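Local coordinates for major allergen Alt a 1 (Alternaria alternata, PDB 3V0R), which may bind plant-host thaumatin-like proteins and inhibit their beta-glucanase activity, as a disulfide-linked homodimer of beta-barrel subunits, at residues K56-S64 against S74-K85. Residues are numbered along the deposited sequence; the frame is centred on the assembly and turned at random.
Sequences KLEDHKWYS and SFDSDRSGLLLK. With SO4 (sulfate ion), chain D.
The W62 indole lies against the bent side chain of K85, which runs across one face of it nearly at a right angle. W62 directly precedes 63-64, a short end strand of the barrel's antiparallel sheet, paired with 72-76; K85 belongs to the next strand over, 81-87, so the indole reaches across 72-76, the strand between them. K85 leaves the backbone extended and turns only at chi3 (71°), which brings CE over the six-membered ring and NZ over the five-membered one, 3.7 Å from its centroid: a CH-pi contact and a cation-pi contact from one chain. L83, two residues earlier, closes on the far end of the indole, with its CD2 3.5 Å from W62 CH2, and W62 CE3 reaches the CB of S74.

At the other end of the contact D59 and H60 are tied to the end of strand 72-76 and to the turn after it, where S80 and G81 both face D76 in a G1 beta bulge. D59 OD1 takes two bonds from S77, one from its N and one from OG, each 2.9 Å and both from the same face of the carboxylate; the N comes in steeply from above the plane, the hydroxyl nearer to it on the syn side. Next to D59, H60 N donates to F75 O at 3.1 Å. D76 OD1 lies near the plane of the H60 ring, off its edge and 4.2 Å from ND1, with the carboxylate turned steeply to the ring, while D76 OD2 sits over the face of the R79 guanidinium, held by charge alone; R79 in turn grips D78 side-on through NE and NH2. Between the two ends, one water donates to E58 O and K61 O and accepts from F75 N at 3.0 Å.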
ATOM      1  N   LYS A  56      16.841   1.728 -10.275  1.00 47.74           N
ATOM      2  CA  LYS A  56      16.899   1.716 -11.743  1.00 47.80           C
ATOM      3  C   LYS A  56      16.018   0.606 -12.280  1.00 45.76           C
ATOM      4  O   LYS A  56      16.331  -0.546 -12.139  1.00 44.78           O
ATOM      5  CB  LYS A  56      18.333   1.545 -12.205  1.00 52.24           C
ATOM      6  CG  LYS A  56      18.521   1.406 -13.706  1.00 56.20           C
ATOM      7  CD  LYS A  56      20.005   1.598 -14.040  1.00 61.13           C
ATOM      8  CE  LYS A  56      20.471   0.686 -15.166  1.00 65.97           C
ATOM      9  NZ  LYS A  56      19.974   1.114 -16.510  1.00 68.37           N
ATOM     10  N   LEU A  57      14.899   0.960 -12.890  1.00 41.28           N
ATOM     11  CA  LEU A  57      14.040  -0.084 -13.479  1.00 39.61           C
ATOM     12  C   LEU A  57      14.693  -0.638 -14.759  1.00 40.70           C
ATOM     13  O   LEU A  57      15.349   0.103 -15.476  1.00 39.55           O
ATOM     14  CB  LEU A  57      12.652   0.478 -13.792  1.00 37.56           C
ATOM     15  CG  LEU A  57      11.807   0.887 -12.593  1.00 37.73           C
ATOM     16  CD1 LEU A  57      10.519   1.622 -12.991  1.00 36.88           C
ATOM     17  CD2 LEU A  57      11.407  -0.395 -11.807  1.00 38.55           C
ATOM     18  N   GLU A  58      14.519  -1.927 -15.020  1.00 40.94           N
ATOM     19  CA  GLU A  58      15.118  -2.580 -16.159  1.00 43.23           C
ATOM     20  C   GLU A  58      14.063  -2.823 -17.257  1.00 41.35           C
ATOM     21  O   GLU A  58      12.871  -3.102 -16.949  1.00 40.16           O
ATOM     22  CB  GLU A  58      15.705  -3.938 -15.733  1.00 46.07           C
ATOM     23  CG  GLU A  58      16.654  -3.885 -14.524  1.00 51.47           C
ATOM     24  CD  GLU A  58      17.919  -3.072 -14.743  1.00 57.32           C
ATOM     25  OE1 GLU A  58      18.285  -2.784 -15.905  1.00 63.93           O
ATOM     26  OE2 GLU A  58      18.601  -2.713 -13.719  1.00 69.86           O
ATOM     27  N   ASP A  59      14.501  -2.696 -18.518  1.00 40.57           N
ATOM     28  CA  ASP A  59      13.732  -3.204 -19.646  1.00 40.76           C
ATOM     29  C   ASP A  59      13.703  -4.757 -19.680  1.00 39.80           C
ATOM     30  O   ASP A  59      14.571  -5.445 -19.146  1.00 38.78           O
ATOM     31  CB  ASP A  59      14.209  -2.630 -20.987  1.00 42.73           C
ATOM     32  CG  ASP A  59      14.187  -1.112 -21.014  1.00 45.23           C
ATOM     33  OD1 ASP A  59      13.144  -0.464 -20.746  1.00 44.76           O
ATOM     34  OD2 ASP A  59      15.276  -0.534 -21.228  1.00 51.31           O
ATOM     35  N   HIS A  60      12.684  -5.293 -20.339  1.00 38.91           N
ATOM     36  CA  HIS A  60      12.498  -6.712 -20.491  1.00 39.65           C
ATOM     37  C   HIS A  60      12.690  -7.501 -19.219  1.00 39.99           C
ATOM     38  O   HIS A  60      13.427  -8.465 -19.202  1.00 40.08           O
ATOM     39  CB  HIS A  60      13.293  -7.325 -21.628  1.00 42.02           C
ATOM     40  CG  HIS A  60      14.682  -6.918 -21.711  1.00 45.03           C
ATOM     41  ND1 HIS A  60      15.080  -5.854 -22.457  1.00 47.71           N
ATOM     42  CD2 HIS A  60      15.840  -7.515 -21.209  1.00 48.26           C
ATOM     43  CE1 HIS A  60      16.415  -5.722 -22.388  1.00 49.70           C
ATOM     44  NE2 HIS A  60      16.905  -6.732 -21.613  1.00 51.61           N
ATOM     45  N   LYS A  61      12.042  -7.032 -18.159  1.00 39.01           N
ATOM     46  CA  LYS A  61      12.049  -7.712 -16.866  1.00 39.21           C
ATOM     47  C   LYS A  61      10.651  -7.683 -16.283  1.00 38.11           C
ATOM     48  O   LYS A  61      10.011  -6.683 -16.338  1.00 37.28           O
ATOM     49  CB  LYS A  61      12.999  -7.002 -15.945  1.00 39.82           C
ATOM     50  CG  LYS A  61      13.051  -7.632 -14.575  1.00 40.82           C
ATOM     51  CD  LYS A  61      13.952  -6.857 -13.644  1.00 42.79           C
ATOM     52  CE  LYS A  61      14.017  -7.666 -12.328  1.00 44.84           C
ATOM     53  NZ  LYS A  61      14.625  -6.801 -11.345  1.00 48.64           N
ATOM     54  N   TRP A  62      10.176  -8.795 -15.727  1.00 39.36           N
ATOM     55  CA  TRP A  62       8.825  -8.833 -15.146  1.00 38.36           C
ATOM     56  C   TRP A  62       8.801  -8.099 -13.830  1.00 39.26           C
ATOM     57  O   TRP A  62       9.668  -8.326 -12.974  1.00 40.14           O
ATOM     58  CB  TRP A  62       8.400 -10.261 -14.835  1.00 39.75           C
ATOM     59  CG  TRP A  62       8.118 -11.109 -16.064  1.00 38.97           C
ATOM     60  CD1 TRP A  62       8.740 -12.293 -16.429  1.00 39.73           C
ATOM     61  CD2 TRP A  62       7.136 -10.875 -17.067  1.00 37.85           C
ATOM     62  NE1 TRP A  62       8.204 -12.770 -17.603  1.00 39.44           N
ATOM     63  CE2 TRP A  62       7.267 -11.963 -18.040  1.00 37.89           C
ATOM     64  CE3 TRP A  62       6.191  -9.900 -17.291  1.00 37.38           C
ATOM     65  CZ2 TRP A  62       6.492 -12.041 -19.132  1.00 37.07           C
ATOM     66  CZ3 TRP A  62       5.432 -10.010 -18.413  1.00 36.90           C
ATOM     67  CH2 TRP A  62       5.590 -11.080 -19.307  1.00 36.52           C
ATOM     68  N   TYR A  63       7.829  -7.225 -13.650  1.00 37.97           N
ATOM     69  CA  TYR A  63       7.563  -6.609 -12.374  1.00 38.14           C
ATOM     70  C   TYR A  63       6.122  -6.937 -12.036  1.00 39.14           C
ATOM     71  O   TYR A  63       5.269  -6.967 -12.895  1.00 37.44           O
ATOM     72  CB  TYR A  63       7.735  -5.082 -12.453  1.00 37.80           C
ATOM     73  CG  TYR A  63       9.157  -4.641 -12.648  1.00 38.25           C
ATOM     74  CD1 TYR A  63      10.000  -4.541 -11.545  1.00 39.31           C
ATOM     75  CD2 TYR A  63       9.659  -4.295 -13.893  1.00 38.20           C
ATOM     76  CE1 TYR A  63      11.337  -4.142 -11.686  1.00 39.48           C
ATOM     77  CE2 TYR A  63      11.015  -3.916 -14.036  1.00 38.28           C
ATOM     78  CZ  TYR A  63      11.815  -3.835 -12.924  1.00 39.17           C
ATOM     79  OH  TYR A  63      13.127  -3.445 -13.051  1.00 40.31           O
ATOM     80  N   SER A  64       5.853  -7.128 -10.748  1.00 39.87           N
ATOM     81  CA  SER A  64       4.503  -7.268 -10.289  1.00 40.56           C
ATOM     82  C   SER A  64       3.782  -5.974 -10.514  1.00 39.92           C
ATOM     83  O   SER A  64       4.367  -4.917 -10.345  1.00 39.90           O
ATOM     84  CB  SER A  64       4.539  -7.617  -8.792  1.00 44.44           C
ATOM     85  OG  SER A  64       3.200  -7.742  -8.364  1.00 50.55           O
ATOM     86  N   SER A  74       6.041  -6.004 -18.147  1.00 34.52           N
ATOM     87  CA  SER A  74       7.362  -5.679 -18.566  1.00 34.58           C
ATOM     88  C   SER A  74       7.295  -4.498 -19.530  1.00 35.11           C
ATOM     89  O   SER A  74       6.255  -4.274 -20.129  1.00 33.64           O
ATOM     90  CB  SER A  74       7.945  -6.920 -19.274  1.00 34.65           C
ATOM     91  OG  SER A  74       9.314  -6.757 -19.585  1.00 35.61           O
ATOM     92  N   PHE A  75       8.363  -3.731 -19.663  1.00 35.72           N
ATOM     93  CA  PHE A  75       8.365  -2.539 -20.510  1.00 36.09           C
ATOM     94  C   PHE A  75       9.602  -2.554 -21.348  1.00 37.12           C
ATOM     95  O   PHE A  75      10.699  -2.909 -20.856  1.00 37.71           O
ATOM     96  CB  PHE A  75       8.283  -1.268 -19.632  1.00 37.05           C
ATOM     97  CG  PHE A  75       7.723  -0.056 -20.317  1.00 37.12           C
ATOM     98  CD1 PHE A  75       6.388  -0.019 -20.704  1.00 37.33           C
ATOM     99  CD2 PHE A  75       8.491   1.036 -20.539  1.00 38.52           C
ATOM    100  CE1 PHE A  75       5.876   1.094 -21.378  1.00 38.13           C
ATOM    101  CE2 PHE A  75       7.994   2.165 -21.205  1.00 39.16           C
ATOM    102  CZ  PHE A  75       6.684   2.178 -21.635  1.00 38.15           C
ATOM    103  N   ASP A  76       9.490  -2.148 -22.627  1.00 37.20           N
ATOM    104  CA  ASP A  76      10.638  -1.866 -23.478  1.00 38.49           C
ATOM    105  C   ASP A  76      10.653  -0.374 -23.666  1.00 38.08           C
ATOM    106  O   ASP A  76       9.891   0.152 -24.434  1.00 36.66           O
ATOM    107  CB  ASP A  76      10.463  -2.573 -24.838  1.00 38.69           C
ATOM    108  CG  ASP A  76      10.825  -4.069 -24.782  1.00 40.38           C
ATOM    109  OD1 ASP A  76      11.326  -4.583 -23.761  1.00 41.65           O
ATOM    110  OD2 ASP A  76      10.639  -4.749 -25.804  1.00 38.95           O
ATOM    111  N   SER A  77      11.557   0.323 -22.997  1.00 38.41           N
ATOM    112  CA  SER A  77      11.514   1.757 -23.043  1.00 39.88           C
ATOM    113  C   SER A  77      11.900   2.298 -24.405  1.00 42.03           C
ATOM    114  O   SER A  77      11.426   3.361 -24.752  1.00 43.54           O
ATOM    115  CB  SER A  77      12.391   2.402 -21.954  1.00 41.06           C
ATOM    116  OG  SER A  77      13.739   1.966 -22.129  1.00 42.77           O
ATOM    117  N   ASP A  78      12.678   1.553 -25.210  1.00 42.11           N
ATOM    118  CA  ASP A  78      13.048   2.041 -26.537  1.00 45.04           C
ATOM    119  C   ASP A  78      11.824   2.258 -27.482  1.00 44.21           C
ATOM    120  O   ASP A  78      11.903   3.051 -28.386  1.00 45.45           O
ATOM    121  CB  ASP A  78      14.053   1.055 -27.233  1.00 46.82           C
ATOM    122  CG  ASP A  78      13.427  -0.380 -27.525  1.00 49.39           C
ATOM    123  OD1 ASP A  78      12.378  -0.712 -27.026  1.00 46.10           O
ATOM    124  OD2 ASP A  78      14.011  -1.168 -28.286  1.00 52.65           O
ATOM    125  N   ARG A  79      10.718   1.579 -27.252  1.00 39.55           N
ATOM    126  CA  ARG A  79       9.571   1.632 -28.153  1.00 38.90           C
ATOM    127  C   ARG A  79       8.283   1.951 -27.388  1.00 37.52           C
ATOM    128  O   ARG A  79       7.187   1.840 -27.940  1.00 37.86           O
ATOM    129  CB  ARG A  79       9.459   0.295 -28.865  1.00 38.21           C
ATOM    130  CG  ARG A  79       9.090  -0.839 -27.919  1.00 37.76           C
ATOM    131  CD  ARG A  79       9.313  -2.230 -28.508  1.00 37.77           C
ATOM    132  NE  ARG A  79      10.719  -2.532 -28.550  1.00 37.74           N
ATOM    133  CZ  ARG A  79      11.255  -3.715 -28.877  1.00 38.78           C
ATOM    134  NH1 ARG A  79      10.514  -4.761 -29.227  1.00 38.75           N
ATOM    135  NH2 ARG A  79      12.591  -3.854 -28.876  1.00 39.57           N
ATOM    136  N   SER A  80       8.412   2.336 -26.112  1.00 37.12           N
ATOM    137  CA  SER A  80       7.273   2.511 -25.219  1.00 36.76           C
ATOM    138  C   SER A  80       6.354   1.329 -25.281  1.00 35.90           C
ATOM    139  O   SER A  80       5.132   1.483 -25.313  1.00 35.01           O
ATOM    140  CB  SER A  80       6.510   3.796 -25.572  1.00 38.38           C
ATOM    141  OG  SER A  80       7.343   4.912 -25.292  1.00 38.79           O
ATOM    142  N   GLY A  81       6.911   0.128 -25.250  1.00 34.56           N
ATOM    143  CA  GLY A  81       6.122  -1.046 -25.414  1.00 34.02           C
ATOM    144  C   GLY A  81       5.840  -1.761 -24.122  1.00 33.48           C
ATOM    145  O   GLY A  81       6.741  -2.030 -23.359  1.00 33.36           O
ATOM    146  N   LEU A  82       4.592  -1.997 -23.862  1.00 32.47           N
ATOM    147  CA  LEU A  82       4.134  -2.704 -22.691  1.00 32.31           C
ATOM    148  C   LEU A  82       3.800  -4.155 -23.003  1.00 32.06           C
ATOM    149  O   LEU A  82       3.176  -4.429 -24.014  1.00 31.22           O
ATOM    150  CB  LEU A  82       2.833  -2.053 -22.199  1.00 32.48           C
ATOM    151  CG  LEU A  82       2.099  -2.733 -21.052  1.00 33.04           C
ATOM    152  CD1 LEU A  82       2.845  -2.645 -19.739  1.00 33.08           C
ATOM    153  CD2 LEU A  82       0.695  -2.169 -20.824  1.00 33.33           C
ATOM    154  N   LEU A  83       4.151  -5.049 -22.093  1.00 32.09           N
ATOM    155  CA  LEU A  83       3.755  -6.449 -22.133  1.00 32.36           C
ATOM    156  C   LEU A  83       3.149  -6.811 -20.774  1.00 32.71           C
ATOM    157  O   LEU A  83       3.681  -6.479 -19.746  1.00 32.04           O
ATOM    158  CB  LEU A  83       5.008  -7.299 -22.359  1.00 33.33           C
ATOM    159  CG  LEU A  83       4.895  -8.795 -22.235  1.00 34.22           C
ATOM    160  CD1 LEU A  83       3.944  -9.358 -23.240  1.00 33.95           C
ATOM    161  CD2 LEU A  83       6.270  -9.521 -22.387  1.00 34.96           C
ATOM    162  N   LEU A  84       1.963  -7.399 -20.806  1.00 32.89           N
ATOM    163  CA  LEU A  84       1.278  -7.909 -19.603  1.00 33.33           C
ATOM    164  C   LEU A  84       1.215  -9.414 -19.647  1.00 34.26           C
ATOM    165  O   LEU A  84       1.113  -9.987 -20.719  1.00 33.16           O
ATOM    166  CB  LEU A  84      -0.143  -7.356 -19.545  1.00 34.20           C
ATOM    167  CG  LEU A  84      -0.337  -5.855 -19.452  1.00 35.14           C
ATOM    168  CD1 LEU A  84      -1.822  -5.466 -19.637  1.00 37.05           C
ATOM    169  CD2 LEU A  84       0.158  -5.391 -18.056  1.00 35.11           C
ATOM    170  N   LYS A  85       1.202 -10.063 -18.490  1.00 34.35           N
ATOM    171  CA  LYS A  85       1.039 -11.460 -18.388  1.00 35.86           C
ATOM    172  C   LYS A  85       0.131 -11.816 -17.239  1.00 36.06           C
ATOM    173  O   LYS A  85       0.271 -11.271 -16.142  1.00 36.14           O
ATOM    174  CB  LYS A  85       2.387 -12.095 -18.172  1.00 38.54           C
ATOM    175  CG  LYS A  85       2.337 -13.571 -17.953  1.00 41.35           C
ATOM    176  CD  LYS A  85       3.706 -14.199 -17.757  1.00 43.75           C
ATOM    177  CE  LYS A  85       4.318 -13.824 -16.424  1.00 46.71           C
ATOM    178  NZ  LYS A  85       5.594 -14.580 -16.155  1.00 51.56           N
TER
HETATM  179  S   SO4 D 203      17.276  -1.185  -7.264  0.70 70.09           S
HETATM  180  O1  SO4 D 203      16.671  -2.548  -7.407  0.70 64.19           O
HETATM  181  O2  SO4 D 203      17.465  -0.607  -8.634  0.70 54.62           O
HETATM  182  O3  SO4 D 203      16.364  -0.472  -6.272  0.70 60.33           O
HETATM  183  O4  SO4 D 203      18.641  -1.272  -6.672  0.70 69.52           O
HETATM  184  O   HOH W   1      10.475  -4.250 -17.561  1.00 35.50           O